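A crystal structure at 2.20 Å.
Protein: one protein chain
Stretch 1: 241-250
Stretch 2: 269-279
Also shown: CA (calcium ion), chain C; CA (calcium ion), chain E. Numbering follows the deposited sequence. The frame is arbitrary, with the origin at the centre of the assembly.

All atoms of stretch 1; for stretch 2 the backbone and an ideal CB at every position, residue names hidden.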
# COMPACT_ATOMS: atom_id res chain seq x y z
N PHE D 241 13.11 31.57 18.69
CA PHE D 241 12.55 30.93 17.51
C PHE D 241 12.45 29.44 17.78
O PHE D 241 13.39 28.83 18.28
CB PHE D 241 13.42 31.21 16.28
CG PHE D 241 12.90 30.58 15.00
CD1 PHE D 241 11.93 31.22 14.24
CD2 PHE D 241 13.40 29.37 14.56
CE1 PHE D 241 11.46 30.66 13.06
CE2 PHE D 241 12.94 28.80 13.37
CZ PHE D 241 11.97 29.44 12.62
N ILE D 242 11.30 28.87 17.49
CA ILE D 242 11.05 27.47 17.76
C ILE D 242 11.17 26.68 16.46
O ILE D 242 10.40 26.90 15.53
CB ILE D 242 9.63 27.26 18.32
CG1 ILE D 242 9.42 28.04 19.61
CG2 ILE D 242 9.37 25.77 18.56
CD1 ILE D 242 8.00 27.91 20.11
N SER D 243 12.14 25.78 16.41
CA SER D 243 12.29 24.90 15.25
C SER D 243 11.94 23.47 15.60
O SER D 243 12.65 22.81 16.36
CB SER D 243 13.72 24.96 14.69
OG SER D 243 13.81 24.23 13.47
N VAL D 244 10.84 22.99 15.05
CA VAL D 244 10.43 21.62 15.31
C VAL D 244 10.76 20.71 14.14
O VAL D 244 10.17 20.81 13.06
CB VAL D 244 8.94 21.51 15.59
CG1 VAL D 244 8.60 20.04 15.87
CG2 VAL D 244 8.58 22.39 16.77
N ASP D 245 11.73 19.83 14.35
CA ASP D 245 12.05 18.79 13.39
C ASP D 245 11.29 17.57 13.87
O ASP D 245 11.53 17.05 14.95
CB ASP D 245 13.55 18.53 13.39
CG ASP D 245 13.97 17.42 12.43
OD1 ASP D 245 13.18 16.51 12.12
OD2 ASP D 245 15.12 17.47 11.99
N MSE D 246 10.33 17.13 13.07
CA MSE D 246 9.38 16.13 13.52
C MSE D 246 10.04 14.79 13.81
O MSE D 246 9.47 13.96 14.50
CB MSE D 246 8.22 15.97 12.52
CG MSE D 246 7.29 17.20 12.46
SE MSE D 246 6.31 17.60 14.13
CE MSE D 246 5.02 16.13 14.02
N ASP D 247 11.27 14.59 13.32
CA ASP D 247 11.91 13.31 13.57
C ASP D 247 12.45 13.18 14.99
O ASP D 247 12.94 12.13 15.37
CB ASP D 247 12.96 12.94 12.50
CG ASP D 247 14.18 13.82 12.54
OD1 ASP D 247 14.50 14.37 13.64
OD2 ASP D 247 14.82 13.95 11.47
N VAL D 248 12.29 14.23 15.78
CA VAL D 248 12.50 14.14 17.23
C VAL D 248 11.50 13.14 17.83
O VAL D 248 11.74 12.55 18.88
CB VAL D 248 12.33 15.52 17.91
CG1 VAL D 248 10.84 15.88 18.07
CG2 VAL D 248 13.03 15.54 19.25
N LEU D 249 10.37 12.96 17.15
CA LEU D 249 9.34 12.05 17.63
C LEU D 249 9.73 10.62 17.34
O LEU D 249 10.41 10.35 16.36
CB LEU D 249 7.98 12.34 16.97
CG LEU D 249 7.33 13.66 17.34
CD1 LEU D 249 6.25 14.03 16.32
CD2 LEU D 249 6.74 13.63 18.77
N ASP D 250 9.28 9.73 18.20
CA ASP D 250 9.47 8.30 18.05
C ASP D 250 8.79 7.79 16.79
O ASP D 250 7.69 8.26 16.42
CB ASP D 250 8.88 7.58 19.26
CG ASP D 250 9.22 6.11 19.29
OD1 ASP D 250 10.30 5.75 19.82
OD2 ASP D 250 8.41 5.31 18.79
N UNK D 269 3.77 14.77 24.61
CA UNK D 269 4.94 15.40 25.23
C UNK D 269 5.41 16.61 24.43
O UNK D 269 5.70 17.66 24.99
CB UNK D 269 6.08 14.39 25.36
N UNK D 270 5.52 16.46 23.11
CA UNK D 270 5.94 17.57 22.26
C UNK D 270 4.91 18.69 22.29
O UNK D 270 5.26 19.87 22.43
CB UNK D 270 6.16 17.09 20.82
N UNK D 271 3.63 18.33 22.16
CA UNK D 271 2.59 19.35 22.08
C UNK D 271 2.63 20.23 23.34
O UNK D 271 2.52 21.45 23.26
CB UNK D 271 1.21 18.70 21.91
N UNK D 272 2.80 19.60 24.50
CA UNK D 272 2.79 20.32 25.76
C UNK D 272 3.98 21.28 25.81
O UNK D 272 3.85 22.41 26.25
CB UNK D 272 2.82 19.35 26.94
N UNK D 273 5.13 20.82 25.33
CA UNK D 273 6.35 21.62 25.35
C UNK D 273 6.25 22.84 24.44
O UNK D 273 6.59 23.95 24.83
CB UNK D 273 7.55 20.76 24.94
N UNK D 274 5.79 22.62 23.21
CA UNK D 274 5.49 23.71 22.31
C UNK D 274 4.49 24.74 22.92
O UNK D 274 4.70 25.95 22.81
CB UNK D 274 4.93 23.14 21.01
N UNK D 275 3.42 24.27 23.56
CA UNK D 275 2.47 25.21 24.17
C UNK D 275 3.16 26.05 25.27
O UNK D 275 3.00 27.26 25.32
CB UNK D 275 1.28 24.45 24.75
N UNK D 276 3.93 25.40 26.12
CA UNK D 276 4.74 26.09 27.11
C UNK D 276 5.61 27.19 26.51
O UNK D 276 5.49 28.36 26.87
CB UNK D 276 5.62 25.08 27.84
N UNK D 277 6.52 26.82 25.60
CA UNK D 277 7.42 27.80 24.99
C UNK D 277 6.67 28.93 24.30
O UNK D 277 7.06 30.10 24.38
CB UNK D 277 8.34 27.11 23.98
N UNK D 278 5.57 28.59 23.64
CA UNK D 278 4.79 29.56 22.88
C UNK D 278 4.21 30.69 23.74
O UNK D 278 3.86 31.75 23.22
CB UNK D 278 3.65 28.84 22.16
N UNK D 279 4.11 30.45 25.05
CA UNK D 279 3.58 31.45 25.99
C UNK D 279 4.64 32.45 26.44
O UNK D 279 4.31 33.50 27.01
CB UNK D 279 2.99 30.75 27.22
CA CA C . 16.44 15.38 12.67
CA CA E . 17.63 17.34 11.75

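Stretch 2 is already helical at 269 and runs nearly antiparallel to strand 241-245, at 167°, with the axes 10.2 Å apart at closest approach. The side chains of I242, V244, M246, V248 and L249 offer it carbon and selenium, with no donor or acceptor. No hydrogen bond joins the stretches.

Position 269 points its CA-to-CB bond toward stretch 1, but nothing of stretch 1 lies within 5.5 Å of the ideal CB. Many side chains would fit, polar ones included. It is E269, which makes no contact here; its carboxylate is hydrogen-bonded elsewhere in the structure.

Position 270 also points toward stretch 1. Its ideal CB is 4.1 Å from L249 CD2. M246 SE lies roughly ahead along the CA-to-CB line, with V244 and V248 off to the side. A branched or long apolar side chain suits this pocket: leucine, isoleucine or methionine. It is L270, with chi1 t and chi2 p. Its CD2 lies 3.8 Å from L249 CD2, 4.0 Å from V244 CG1, 4.2 Å from M246 SE and 4.3 Å from V248 CG1. One methyl thus meets four side chains, and L270 has the largest covered area of the stretch.

Positions 271, 272 and 273 have no atom of stretch 1 near the ideal CB, which leaves the choice wide. They are L271, E272 and A273, and none touches stretch 1.

Position 274 points sideways. Nothing of stretch 1 lies within 5.5 Å of its ideal CB, but a side chain with some reach could meet V244. Valine, isoleucine or leucine would do. It is V274, with chi1 t; its CG2 lies 4.3 Å from V244 CG2.

Position 275 points away, so stretch 1 sets no demand. It is K275, whose NZ forms a salt bridge with E272 OE2 at 3.3 Å, one turn back; the hydrogen bond in it is weak.

Position 276 is out of reach and could take many residues. It is Y276, without contact here.

Position 277 points toward stretch 1, with its ideal CB 4.0 Å from I242 CD1. That methyl calls for an apolar partner and leaves limited room beside it; alanine, valine or isoleucine are plausible. It is I277, with chi1 m and chi2 t. Its CG2 is 3.2 Å from I242 CD1, a very tight apolar contact.

Position 278 points sideways, its ideal CB 4.9 Å from I242 CD1. A small apolar residue suits, though others are possible. It is A278, whose N lies 4.3 Å from I242 CD1.

Position 279 is out of reach and unrestricted by stretch 1. It is Q279, without contact here.

Stretch 2 (269-279) ELLEAVKYIAQ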
# COMPACT_ATOMS: atom_id res chain seq x y z
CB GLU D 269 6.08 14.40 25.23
CG GLU D 269 6.66 14.06 26.55
CD GLU D 269 7.80 13.08 26.41
OE1 GLU D 269 7.75 12.23 25.47
OE2 GLU D 269 8.75 13.17 27.21
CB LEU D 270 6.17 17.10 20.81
CG LEU D 270 6.62 18.10 19.73
CD1 LEU D 270 7.90 18.83 20.13
CD2 LEU D 270 6.79 17.42 18.32
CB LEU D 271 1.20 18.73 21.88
CG LEU D 271 0.98 17.91 20.60
CD1 LEU D 271 -0.41 17.27 20.60
CD2 LEU D 271 1.14 18.78 19.37
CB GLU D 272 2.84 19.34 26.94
CG GLU D 272 2.20 19.85 28.22
CD GLU D 272 0.72 20.20 28.04
OE1 GLU D 272 0.21 21.03 28.82
OE2 GLU D 272 0.07 19.66 27.12
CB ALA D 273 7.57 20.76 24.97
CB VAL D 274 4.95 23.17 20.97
CG1 VAL D 274 4.47 24.31 20.09
CG2 VAL D 274 6.03 22.35 20.28
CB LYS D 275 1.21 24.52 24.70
CG LYS D 275 0.38 25.47 25.60
CD LYS D 275 -0.95 24.88 26.09
CE LYS D 275 -0.83 23.44 26.61
NZ LYS D 275 -1.03 22.39 25.53
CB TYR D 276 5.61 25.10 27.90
CG TYR D 276 6.37 25.76 29.02
CD1 TYR D 276 5.72 26.25 30.14
CD2 TYR D 276 7.75 25.90 28.96
CE1 TYR D 276 6.41 26.87 31.17
CE2 TYR D 276 8.45 26.51 29.99
CZ TYR D 276 7.78 26.99 31.09
OH TYR D 276 8.48 27.59 32.11
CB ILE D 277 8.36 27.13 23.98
CG1 ILE D 277 9.37 26.23 24.70
CG2 ILE D 277 9.06 28.18 23.14
CD1 ILE D 277 10.00 25.17 23.81
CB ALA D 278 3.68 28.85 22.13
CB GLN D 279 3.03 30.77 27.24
CG GLN D 279 1.80 29.95 27.00
CD GLN D 279 1.30 29.30 28.26
OE1 GLN D 279 1.90 28.34 28.75
NE2 GLN D 279 0.21 29.82 28.80
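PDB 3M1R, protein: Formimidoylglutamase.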